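Lectin CEL-I, N-acetyl-D-galactosamine-specific C-type (Cucumaria echinata, PDB 1WMY) probably recognises N-acetylgalactosamine-bearing sugars through a calcium-dependent binding site, as the GalNAc-specific C-type lectin of a sea cucumber. Local coordinates at residues A[93-98]-A[120-125]; A[76-81]-A[109-114]; A[23-28]-A[125-130]. One frame throughout, in Å; residues are numbered along the deposited sequence.

Contact 1: A[93-98]-A[120-125]; sequences GYTKWA and GAWNDN. With CA (calcium ion), chain D.
Lys96 O is gripped from two neighbouring residues of 120-125: Trp122 N bonds it at 2.8 Å and nearly straight (166°), and the CA-H of Ala121 leans on it at 3.4 Å. Ala98 N returns the favour to Trp122 O at 3.0 Å, so one backbone bridge ties the irregular 93-98 run to the start of strand 122-125. Beside it the two methyls, Ala98 CB and Ala121 CB, touch at 3.7 Å. The Trp122 indole then slides beneath this run. With CG anti to its own carbonyl carbon (chi1 -58°), it lies flat under the backbone: Lys96 N sits over the ring system, a buried N-H with no partner in the model, and Lys96 CB makes a CH-pi contact 4.0 Å from the centroid of the five-membered ring. Trp97 meets the same indole differently. The edge of Trp122 points into the face of Trp97, a T-shaped pair with planes at 80°. At the edge of its five-membered ring, Trp122 NE1 bonds Gln54 OE1. The next two residues turn to metal: Asn123 OD1 binds calcium D at 2.5 Å, joined by OD1 and O of Asp124, while Gln113 holds Asn123 ND2 and Asp124 OD2 accepts from Asn104 N. Trp122-Asn123-Asp124 is the WND motif of C-type lectins, part of the calcium-dependent sugar site to which Gln101, Asp103, Glu109 and Arg115 also contribute.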
loop_
_atom_site.group_PDB
_atom_site.type_symbol
_atom_site.label_atom_id
_atom_site.label_comp_id
_atom_site.label_asym_id
_atom_site.label_seq_id
_atom_site.Cartn_x
_atom_site.Cartn_y
_atom_site.Cartn_z
ATOM N N GLY A 93 24.649 -0.631 -2.378
ATOM C CA GLY A 93 25.609 -0.112 -1.428
ATOM C C GLY A 93 26.110 -1.275 -0.581
ATOM O O GLY A 93 27.163 -1.827 -0.846
ATOM N N TYR A 94 25.306 -1.660 0.385
ATOM C CA TYR A 94 25.493 -2.883 1.186
ATOM C C TYR A 94 25.581 -4.164 0.337
ATOM O O TYR A 94 24.759 -4.388 -0.623
ATOM C CB TYR A 94 24.322 -3.023 2.157
ATOM C CG TYR A 94 24.417 -4.193 3.046
ATOM C CD1 TYR A 94 23.753 -5.357 2.757
ATOM C CD2 TYR A 94 25.190 -4.145 4.235
ATOM C CE1 TYR A 94 23.830 -6.477 3.603
ATOM C CE2 TYR A 94 25.246 -5.238 5.073
ATOM C CZ TYR A 94 24.584 -6.404 4.752
ATOM O OH TYR A 94 24.633 -7.490 5.624
ATOM N N THR A 95 26.598 -4.980 0.675
ATOM C CA THR A 95 26.722 -6.368 0.217
ATOM C C THR A 95 27.126 -7.283 1.356
ATOM O O THR A 95 27.636 -6.809 2.369
ATOM C CB THR A 95 27.758 -6.533 -0.902
ATOM O OG1 THR A 95 29.051 -6.167 -0.419
ATOM C CG2 THR A 95 27.500 -5.590 -2.077
ATOM N N LYS A 96 26.823 -8.574 1.216
ATOM C CA LYS A 96 27.200 -9.629 2.187
ATOM C C LYS A 96 27.515 -10.923 1.515
ATOM O O LYS A 96 26.946 -11.960 1.816
ATOM C CB LYS A 96 26.104 -9.842 3.227
ATOM C CG LYS A 96 26.590 -10.447 4.502
ATOM C CD LYS A 96 25.465 -11.065 5.263
ATOM C CE LYS A 96 25.884 -11.909 6.482
ATOM N NZ LYS A 96 26.457 -11.053 7.468
ATOM N N TRP A 97 28.449 -10.821 0.596
ATOM C CA TRP A 97 28.927 -11.962 -0.158
ATOM C C TRP A 97 29.600 -12.938 0.717
ATOM O O TRP A 97 30.473 -12.595 1.502
ATOM C CB TRP A 97 29.895 -11.547 -1.270
ATOM C CG TRP A 97 29.258 -10.775 -2.397
ATOM C CD1 TRP A 97 29.526 -9.468 -2.720
ATOM C CD2 TRP A 97 28.271 -11.235 -3.361
ATOM N NE1 TRP A 97 28.723 -9.070 -3.756
ATOM C CE2 TRP A 97 27.971 -10.135 -4.198
ATOM C CE3 TRP A 97 27.635 -12.465 -3.605
ATOM C CZ2 TRP A 97 27.088 -10.224 -5.281
ATOM C CZ3 TRP A 97 26.736 -12.571 -4.616
ATOM C CH2 TRP A 97 26.466 -11.446 -5.489
ATOM N N ALA A 98 29.189 -14.193 0.585
ATOM C CA ALA A 98 29.868 -15.286 1.243
ATOM C C ALA A 98 31.314 -15.347 0.689
ATOM O O ALA A 98 31.604 -14.880 -0.453
ATOM C CB ALA A 98 29.147 -16.575 0.919
ATOM N N GLY A 120 22.673 -15.563 6.257
ATOM C CA GLY A 120 22.153 -15.396 4.924
ATOM C C GLY A 120 23.139 -14.809 3.932
ATOM O O GLY A 120 22.741 -14.074 3.048
ATOM N N ALA A 121 24.411 -15.180 4.075
ATOM C CA ALA A 121 25.448 -14.708 3.189
ATOM C C ALA A 121 25.128 -15.054 1.724
ATOM O O ALA A 121 24.527 -16.105 1.400
ATOM C CB ALA A 121 26.834 -15.338 3.593
ATOM N N TRP A 122 25.520 -14.152 0.839
ATOM C CA TRP A 122 25.047 -14.191 -0.549
ATOM C C TRP A 122 25.871 -15.106 -1.428
ATOM O O TRP A 122 27.054 -15.156 -1.338
ATOM C CB TRP A 122 25.118 -12.781 -1.115
ATOM C CG TRP A 122 24.337 -11.782 -0.379
ATOM C CD1 TRP A 122 23.548 -11.984 0.715
ATOM C CD2 TRP A 122 24.222 -10.417 -0.720
ATOM N NE1 TRP A 122 22.976 -10.790 1.111
ATOM C CE2 TRP A 122 23.376 -9.805 0.249
ATOM C CE3 TRP A 122 24.779 -9.617 -1.732
ATOM C CZ2 TRP A 122 23.008 -8.438 0.172
ATOM C CZ3 TRP A 122 24.458 -8.294 -1.790
ATOM C CH2 TRP A 122 23.571 -7.700 -0.846
ATOM N N ASN A 123 25.201 -15.824 -2.328
ATOM C CA ASN A 123 25.870 -16.570 -3.379
ATOM C C ASN A 123 25.227 -16.148 -4.709
ATOM O O ASN A 123 24.076 -15.710 -4.757
ATOM C CB ASN A 123 25.616 -18.039 -3.146
ATOM C CG ASN A 123 26.129 -18.890 -4.274
ATOM O OD1 ASN A 123 27.249 -18.721 -4.703
ATOM N ND2 ASN A 123 25.338 -19.836 -4.722
ATOM N N ASP A 124 25.993 -16.225 -5.797
ATOM C CA ASP A 124 25.435 -16.132 -7.126
ATOM C C ASP A 124 25.206 -17.547 -7.653
ATOM O O ASP A 124 26.034 -18.437 -7.467
ATOM C CB ASP A 124 26.311 -15.350 -8.070
ATOM C CG ASP A 124 27.725 -15.918 -8.232
ATOM O OD1 ASP A 124 28.164 -16.712 -7.393
ATOM O OD2 ASP A 124 28.438 -15.561 -9.194
ATOM N N ASN A 125 24.098 -17.728 -8.357
ATOM C CA ASN A 125 23.745 -19.018 -8.859
ATOM C C ASN A 125 23.135 -18.876 -10.269
ATOM O O ASN A 125 23.026 -17.791 -10.824
ATOM C CB ASN A 125 22.811 -19.684 -7.862
ATOM C CG ASN A 125 22.920 -21.208 -7.846
ATOM O OD1 ASN A 125 23.068 -21.865 -8.879
ATOM N ND2 ASN A 125 22.709 -21.771 -6.672
HETATM CA CA CA D . 28.418 -18.993 -6.892
#

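Contact 2: A[76-81]-A[109-114]. With CA (calcium ion), chain C; CA (calcium ion), chain E; CA (calcium ion), chain D.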
loop_
_atom_site.group_PDB
_atom_site.type_symbol
_atom_site.label_atom_id
_atom_site.label_comp_id
_atom_site.label_asym_id
_atom_site.label_seq_id
_atom_site.Cartn_x
_atom_site.Cartn_y
_atom_site.Cartn_z
ATOM N N TYR A 76 21.325 -9.241 -9.563
ATOM C CA TYR A 76 21.714 -9.948 -10.819
ATOM C C TYR A 76 22.764 -9.184 -11.629
ATOM O O TYR A 76 22.806 -7.939 -11.599
ATOM C CB TYR A 76 20.483 -10.328 -11.653
ATOM C CG TYR A 76 19.729 -9.253 -12.522
ATOM C CD1 TYR A 76 19.303 -8.015 -11.949
ATOM C CD2 TYR A 76 19.431 -9.497 -13.796
ATOM C CE1 TYR A 76 18.635 -7.042 -12.691
ATOM C CE2 TYR A 76 18.736 -8.545 -14.600
ATOM C CZ TYR A 76 18.336 -7.334 -14.032
ATOM O OH TYR A 76 17.722 -6.415 -14.859
ATOM N N ASP A 77 23.541 -9.914 -12.422
ATOM C CA ASP A 77 24.549 -9.298 -13.275
ATOM C C ASP A 77 24.511 -9.826 -14.734
ATOM O O ASP A 77 25.567 -9.982 -15.397
ATOM C CB ASP A 77 25.930 -9.461 -12.669
ATOM C CG ASP A 77 26.493 -10.859 -12.849
ATOM O OD1 ASP A 77 25.739 -11.847 -12.951
ATOM O OD2 ASP A 77 27.718 -11.080 -12.849
ATOM N N LYS A 78 23.310 -10.056 -15.199
ATOM C CA LYS A 78 23.051 -10.408 -16.570
ATOM C C LYS A 78 23.560 -9.376 -17.568
ATOM O O LYS A 78 24.108 -9.754 -18.625
ATOM C CB LYS A 78 21.516 -10.665 -16.705
ATOM C CG LYS A 78 20.985 -11.188 -18.001
ATOM C CD LYS A 78 19.688 -12.099 -17.818
ATOM C CE LYS A 78 18.510 -11.316 -17.132
ATOM N NZ LYS A 78 17.137 -12.036 -17.005
ATOM N N TYR A 79 23.267 -8.098 -17.342
ATOM C CA TYR A 79 23.672 -7.046 -18.313
ATOM C C TYR A 79 25.140 -6.729 -18.319
ATOM O O TYR A 79 25.735 -6.466 -19.385
ATOM C CB TYR A 79 22.828 -5.754 -18.100
ATOM C CG TYR A 79 21.422 -5.974 -18.622
ATOM C CD1 TYR A 79 20.415 -6.451 -17.769
ATOM C CD2 TYR A 79 21.137 -5.855 -19.995
ATOM C CE1 TYR A 79 19.133 -6.729 -18.246
ATOM C CE2 TYR A 79 19.833 -6.131 -20.505
ATOM C CZ TYR A 79 18.859 -6.589 -19.615
ATOM O OH TYR A 79 17.605 -6.849 -20.073
ATOM N N ASN A 80 25.716 -6.730 -17.138
ATOM C CA ASN A 80 27.103 -6.384 -16.949
ATOM C C ASN A 80 27.718 -7.377 -15.953
ATOM O O ASN A 80 27.647 -7.193 -14.760
ATOM C CB ASN A 80 27.186 -4.961 -16.419
ATOM C CG ASN A 80 26.859 -3.916 -17.470
ATOM O OD1 ASN A 80 27.739 -3.465 -18.204
ATOM N ND2 ASN A 80 25.577 -3.605 -17.618
ATOM N N GLU A 81 28.407 -8.386 -16.464
ATOM C CA GLU A 81 28.945 -9.444 -15.683
ATOM C C GLU A 81 29.868 -8.856 -14.631
ATOM O O GLU A 81 30.665 -8.019 -14.988
ATOM C CB GLU A 81 29.697 -10.425 -16.612
ATOM C CG GLU A 81 30.455 -11.521 -15.833
ATOM C CD GLU A 81 29.532 -12.382 -14.964
ATOM O OE1 GLU A 81 29.840 -12.670 -13.791
ATOM O OE2 GLU A 81 28.471 -12.795 -15.437
ATOM N N GLU A 109 26.577 -17.997 -13.673
ATOM C CA GLU A 109 25.814 -17.595 -12.516
ATOM C C GLU A 109 25.590 -16.089 -12.444
ATOM O O GLU A 109 26.500 -15.334 -12.098
ATOM C CB GLU A 109 26.520 -18.077 -11.227
ATOM C CG GLU A 109 26.732 -19.609 -11.197
ATOM C CD GLU A 109 27.178 -20.102 -9.815
ATOM O OE1 GLU A 109 28.018 -19.429 -9.173
ATOM O OE2 GLU A 109 26.635 -21.130 -9.321
ATOM N N ASP A 110 24.352 -15.657 -12.746
ATOM C CA ASP A 110 24.064 -14.242 -12.763
ATOM C C ASP A 110 23.034 -13.792 -11.704
ATOM O O ASP A 110 22.510 -12.708 -11.789
ATOM C CB ASP A 110 23.665 -13.808 -14.181
ATOM C CG ASP A 110 24.833 -13.902 -15.160
ATOM O OD1 ASP A 110 24.591 -13.714 -16.330
ATOM O OD2 ASP A 110 26.051 -14.080 -14.808
ATOM N N TYR A 111 22.725 -14.647 -10.747
ATOM C CA TYR A 111 21.518 -14.426 -9.964
ATOM C C TYR A 111 21.808 -14.637 -8.491
ATOM O O TYR A 111 22.283 -15.698 -8.069
ATOM C CB TYR A 111 20.415 -15.378 -10.365
ATOM C CG TYR A 111 20.091 -15.341 -11.837
ATOM C CD1 TYR A 111 20.302 -16.436 -12.633
ATOM C CD2 TYR A 111 19.546 -14.205 -12.395
ATOM C CE1 TYR A 111 20.000 -16.389 -13.978
ATOM C CE2 TYR A 111 19.270 -14.088 -13.702
ATOM C CZ TYR A 111 19.452 -15.191 -14.521
ATOM O OH TYR A 111 19.123 -15.095 -15.869
ATOM N N GLY A 112 21.475 -13.624 -7.715
ATOM C CA GLY A 112 21.802 -13.605 -6.288
ATOM C C GLY A 112 20.790 -14.276 -5.369
ATOM O O GLY A 112 19.586 -14.251 -5.643
ATOM N N GLN A 113 21.275 -14.837 -4.248
ATOM C CA GLN A 113 20.423 -15.558 -3.280
ATOM C C GLN A 113 21.115 -15.554 -1.932
ATOM O O GLN A 113 22.364 -15.503 -1.880
ATOM C CB GLN A 113 20.205 -16.987 -3.760
ATOM C CG GLN A 113 21.516 -17.786 -3.888
ATOM C CD GLN A 113 21.378 -19.212 -4.426
ATOM O OE1 GLN A 113 22.332 -19.972 -4.285
ATOM N NE2 GLN A 113 20.220 -19.581 -5.050
ATOM N N PHE A 114 20.334 -15.574 -0.834
ATOM C CA PHE A 114 20.855 -15.879 0.525
ATOM C C PHE A 114 21.090 -17.375 0.549
ATOM O O PHE A 114 20.308 -18.132 0.027
ATOM C CB PHE A 114 19.815 -15.599 1.655
ATOM C CG PHE A 114 19.529 -14.116 1.952
ATOM C CD1 PHE A 114 18.724 -13.768 3.068
ATOM C CD2 PHE A 114 20.083 -13.078 1.180
ATOM C CE1 PHE A 114 18.465 -12.448 3.384
ATOM C CE2 PHE A 114 19.833 -11.780 1.460
ATOM C CZ PHE A 114 19.025 -11.433 2.580
HETATM CA CA CA C . 27.613 -13.505 -13.214
HETATM CA CA CA E . 26.937 -13.587 -17.007
HETATM CA CA CA D . 28.418 -18.993 -6.892
HETATM O O HOH W 1 26.599 -11.389 -17.420
HETATM O O HOH W 2 28.823 -13.709 -11.034
HETATM O O HOH W 3 27.575 -15.784 -16.589
HETATM O O HOH W 4 26.062 -13.976 -19.210
#
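Metal bonds dominate where Asp77 and Glu81 face Asp110. Calcium C is chelated by both oxygens of Asp77 and both of Glu81, and from the other segment by Glu109 O and Asp110 OD2; water 2 and Asn104 complete its shell. Asp77 OD2 also accepts from Gly82 N. Glu81 OE2 and Asp110 OD2 reach calcium E as well, bridging the pair of ions. They approach each other to 2.8 Å, and Asp77 OD1 lies 2.9 Å from Asp110 OD2 with the two carboxylates turned 89° apart; such closeness between acid oxygens is presumably paid for by the shared metals. Asp110 OD1 and three waters make up the rest of the shell of calcium E, and water 1 also donates to Asp77 O.

Backbone polar contacts converge on Asp110 O, which accepts from Asp77 N at 3.0 Å and meets the CA-H of Tyr76. Apolar packing is slighter: Tyr76 CB against Tyr111 CD2 at 4.1 Å. Lys78 CD makes a van der Waals contact with the phenol oxygen, Tyr111 OH, at 3.6 Å, while Lys78 NZ goes on to a salt bridge with Glu25. Asp110 and Tyr111 form a classic beta bulge opposite Asn125, which places Asp110 in the first calcium site of the C-type lectin domain.

Contact 3: A[23-28]-A[125-130]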
loop_
_atom_site.group_PDB
_atom_site.type_symbol
_atom_site.label_atom_id
_atom_site.label_comp_id
_atom_site.label_asym_id
_atom_site.label_seq_id
_atom_site.Cartn_x
_atom_site.Cartn_y
_atom_site.Cartn_z
ATOM N N THR A 23 12.646 -20.963 -10.045
ATOM C CA THR A 23 13.852 -20.312 -10.614
ATOM C C THR A 23 13.850 -18.840 -10.250
ATOM O O THR A 23 12.800 -18.259 -9.962
ATOM C CB THR A 23 13.858 -20.462 -12.132
ATOM O OG1 THR A 23 12.634 -19.926 -12.654
ATOM C CG2 THR A 23 13.881 -21.982 -12.587
ATOM N N TRP A 24 15.006 -18.196 -10.385
ATOM C CA TRP A 24 15.063 -16.784 -10.213
ATOM C C TRP A 24 14.149 -16.008 -11.152
ATOM O O TRP A 24 13.441 -15.145 -10.720
ATOM C CB TRP A 24 16.514 -16.282 -10.313
ATOM C CG TRP A 24 16.703 -14.831 -9.971
ATOM C CD1 TRP A 24 17.103 -14.340 -8.799
ATOM C CD2 TRP A 24 16.572 -13.716 -10.851
ATOM N NE1 TRP A 24 17.215 -12.955 -8.854
ATOM C CE2 TRP A 24 16.940 -12.539 -10.106
ATOM C CE3 TRP A 24 16.198 -13.563 -12.197
ATOM C CZ2 TRP A 24 16.891 -11.241 -10.645
ATOM C CZ3 TRP A 24 16.214 -12.243 -12.781
ATOM C CH2 TRP A 24 16.540 -11.105 -11.975
ATOM N N GLU A 25 14.187 -16.295 -12.435
ATOM C CA GLU A 25 13.330 -15.581 -13.359
ATOM C C GLU A 25 11.846 -15.696 -13.044
ATOM O O GLU A 25 11.081 -14.708 -13.210
ATOM C CB GLU A 25 13.522 -16.143 -14.758
ATOM C CG GLU A 25 14.038 -15.092 -15.640
ATOM C CD GLU A 25 15.490 -15.155 -15.687
ATOM O OE1 GLU A 25 15.947 -16.295 -15.515
ATOM O OE2 GLU A 25 16.116 -14.101 -15.974
ATOM N N ASN A 26 11.404 -16.916 -12.668
ATOM C CA ASN A 26 10.017 -17.042 -12.215
ATOM C C ASN A 26 9.703 -16.296 -10.912
ATOM O O ASN A 26 8.636 -15.675 -10.754
ATOM C CB ASN A 26 9.569 -18.509 -12.136
ATOM C CG ASN A 26 8.071 -18.626 -11.960
ATOM O OD1 ASN A 26 7.314 -18.059 -12.769
ATOM N ND2 ASN A 26 7.620 -19.316 -10.865
ATOM N N ALA A 27 10.607 -16.408 -9.954
ATOM C CA ALA A 27 10.478 -15.646 -8.748
ATOM C C ALA A 27 10.362 -14.154 -9.030
ATOM O O ALA A 27 9.548 -13.486 -8.460
ATOM C CB ALA A 27 11.673 -15.929 -7.795
ATOM N N HIS A 28 11.198 -13.658 -9.924
ATOM C CA HIS A 28 11.160 -12.245 -10.304
ATOM C C HIS A 28 9.821 -11.850 -10.923
ATOM O O HIS A 28 9.195 -10.887 -10.479
ATOM C CB HIS A 28 12.265 -11.979 -11.306
ATOM C CG HIS A 28 12.437 -10.533 -11.651
ATOM N ND1 HIS A 28 13.030 -10.118 -12.819
ATOM C CD2 HIS A 28 12.103 -9.407 -10.971
ATOM C CE1 HIS A 28 13.113 -8.795 -12.820
ATOM N NE2 HIS A 28 12.518 -8.340 -11.736
ATOM N N ASN A 125 24.098 -17.728 -8.357
ATOM C CA ASN A 125 23.745 -19.018 -8.859
ATOM C C ASN A 125 23.135 -18.876 -10.269
ATOM O O ASN A 125 23.026 -17.791 -10.824
ATOM C CB ASN A 125 22.811 -19.684 -7.862
ATOM C CG ASN A 125 22.920 -21.208 -7.846
ATOM O OD1 ASN A 125 23.068 -21.865 -8.879
ATOM N ND2 ASN A 125 22.709 -21.771 -6.672
ATOM N N SER A 126 22.742 -19.989 -10.844
ATOM C CA SER A 126 22.426 -20.002 -12.240
ATOM C C SER A 126 20.910 -19.954 -12.493
ATOM O O SER A 126 20.106 -20.032 -11.595
ATOM C CB SER A 126 23.028 -21.278 -12.863
ATOM O OG SER A 126 22.261 -22.389 -12.422
ATOM N N ALA A 127 20.560 -19.888 -13.773
ATOM C CA ALA A 127 19.170 -19.858 -14.215
ATOM C C ALA A 127 18.479 -21.215 -14.072
ATOM O O ALA A 127 17.294 -21.302 -14.226
ATOM C CB ALA A 127 19.068 -19.360 -15.695
ATOM N N ALA A 128 19.193 -22.267 -13.805
ATOM C CA ALA A 128 18.541 -23.542 -13.633
ATOM C C ALA A 128 18.345 -23.924 -12.140
ATOM O O ALA A 128 17.684 -24.899 -11.833
ATOM C CB ALA A 128 19.344 -24.618 -14.346
ATOM N N ALA A 129 18.961 -23.168 -11.231
ATOM C CA ALA A 129 18.860 -23.416 -9.806
ATOM C C ALA A 129 17.468 -23.030 -9.328
ATOM O O ALA A 129 16.769 -22.133 -9.910
ATOM C CB ALA A 129 19.876 -22.587 -9.100
ATOM N N GLN A 130 17.070 -23.680 -8.251
ATOM C CA GLN A 130 15.798 -23.447 -7.598
ATOM C C GLN A 130 16.027 -23.017 -6.194
ATOM O O GLN A 130 16.947 -23.447 -5.558
ATOM C CB GLN A 130 14.932 -24.699 -7.615
ATOM C CG GLN A 130 14.462 -25.054 -9.045
ATOM C CD GLN A 130 13.038 -25.556 -9.035
ATOM O OE1 GLN A 130 12.699 -26.405 -8.226
ATOM N NE2 GLN A 130 12.201 -25.006 -9.890
HETATM O O HOH W 5 17.197 -19.935 -11.495
HETATM O O HOH W 6 16.246 -18.195 -13.546
#
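Thr23 packs directly against the loop through its CA, which sends its hydrogen almost straight (163°) at Ala129 O, 3.5 Å away, and through its methyl CG2, 3.8 Å from Ala127 O. The threonine can do this because its two branches part company: CG2, anti to the carbonyl carbon, goes to the loop, while OG1, between backbone N and carbonyl carbon (chi1 56°), turns back to accept from Asn26 N at 3.3 Å. That makes Thr23 the N-cap of helix 24-33, seated against the type I turn Ser126-Ala129 that leads from strand 122-125 towards strand 131-139 of the lectin fold. Just inside, the Trp24 ring leaves this contact to stack on Tyr111, with its NE1 bonded to Ile73 O.

Elsewhere the join is wet and looser. Water 5 accepts from Trp24 N at 3.0 Å and lies within bonding reach of Ser126 O and Ala129 O. Water 6 does similar work one residue on, taking Glu25 N and sitting 2.8 Å from Glu25 OE1, with a weak reach to Ala127 O; neither water can donate to every nearby oxygen at once. Glu25 OE2 makes a salt bridge to Lys78 NZ. At the exposed margin Gln130 NE2 lies 4.1 Å from Thr23 N.

Contacts 1 and 2 are partly buried and meet across neighbouring strands 122-125 and 111-115 of one sheet, where Asn123 N and Asn125 N probably bond to Gln113 O and Tyr111 O. Both supply ligands to calcium D, but contact 1 adds a T-shaped indole pair and backbone packed over Trp122, whereas contact 2 is mostly acid oxygens round two further ions, two of them bridging. Contact 3 lies at the surface, without metal, and relies largely on water. It shares Asn125 with contact 1, continuing the same chain beyond the sheet, and meets contact 2 through the Glu25-Lys78 salt bridge and the packing of Trp24 on Tyr111.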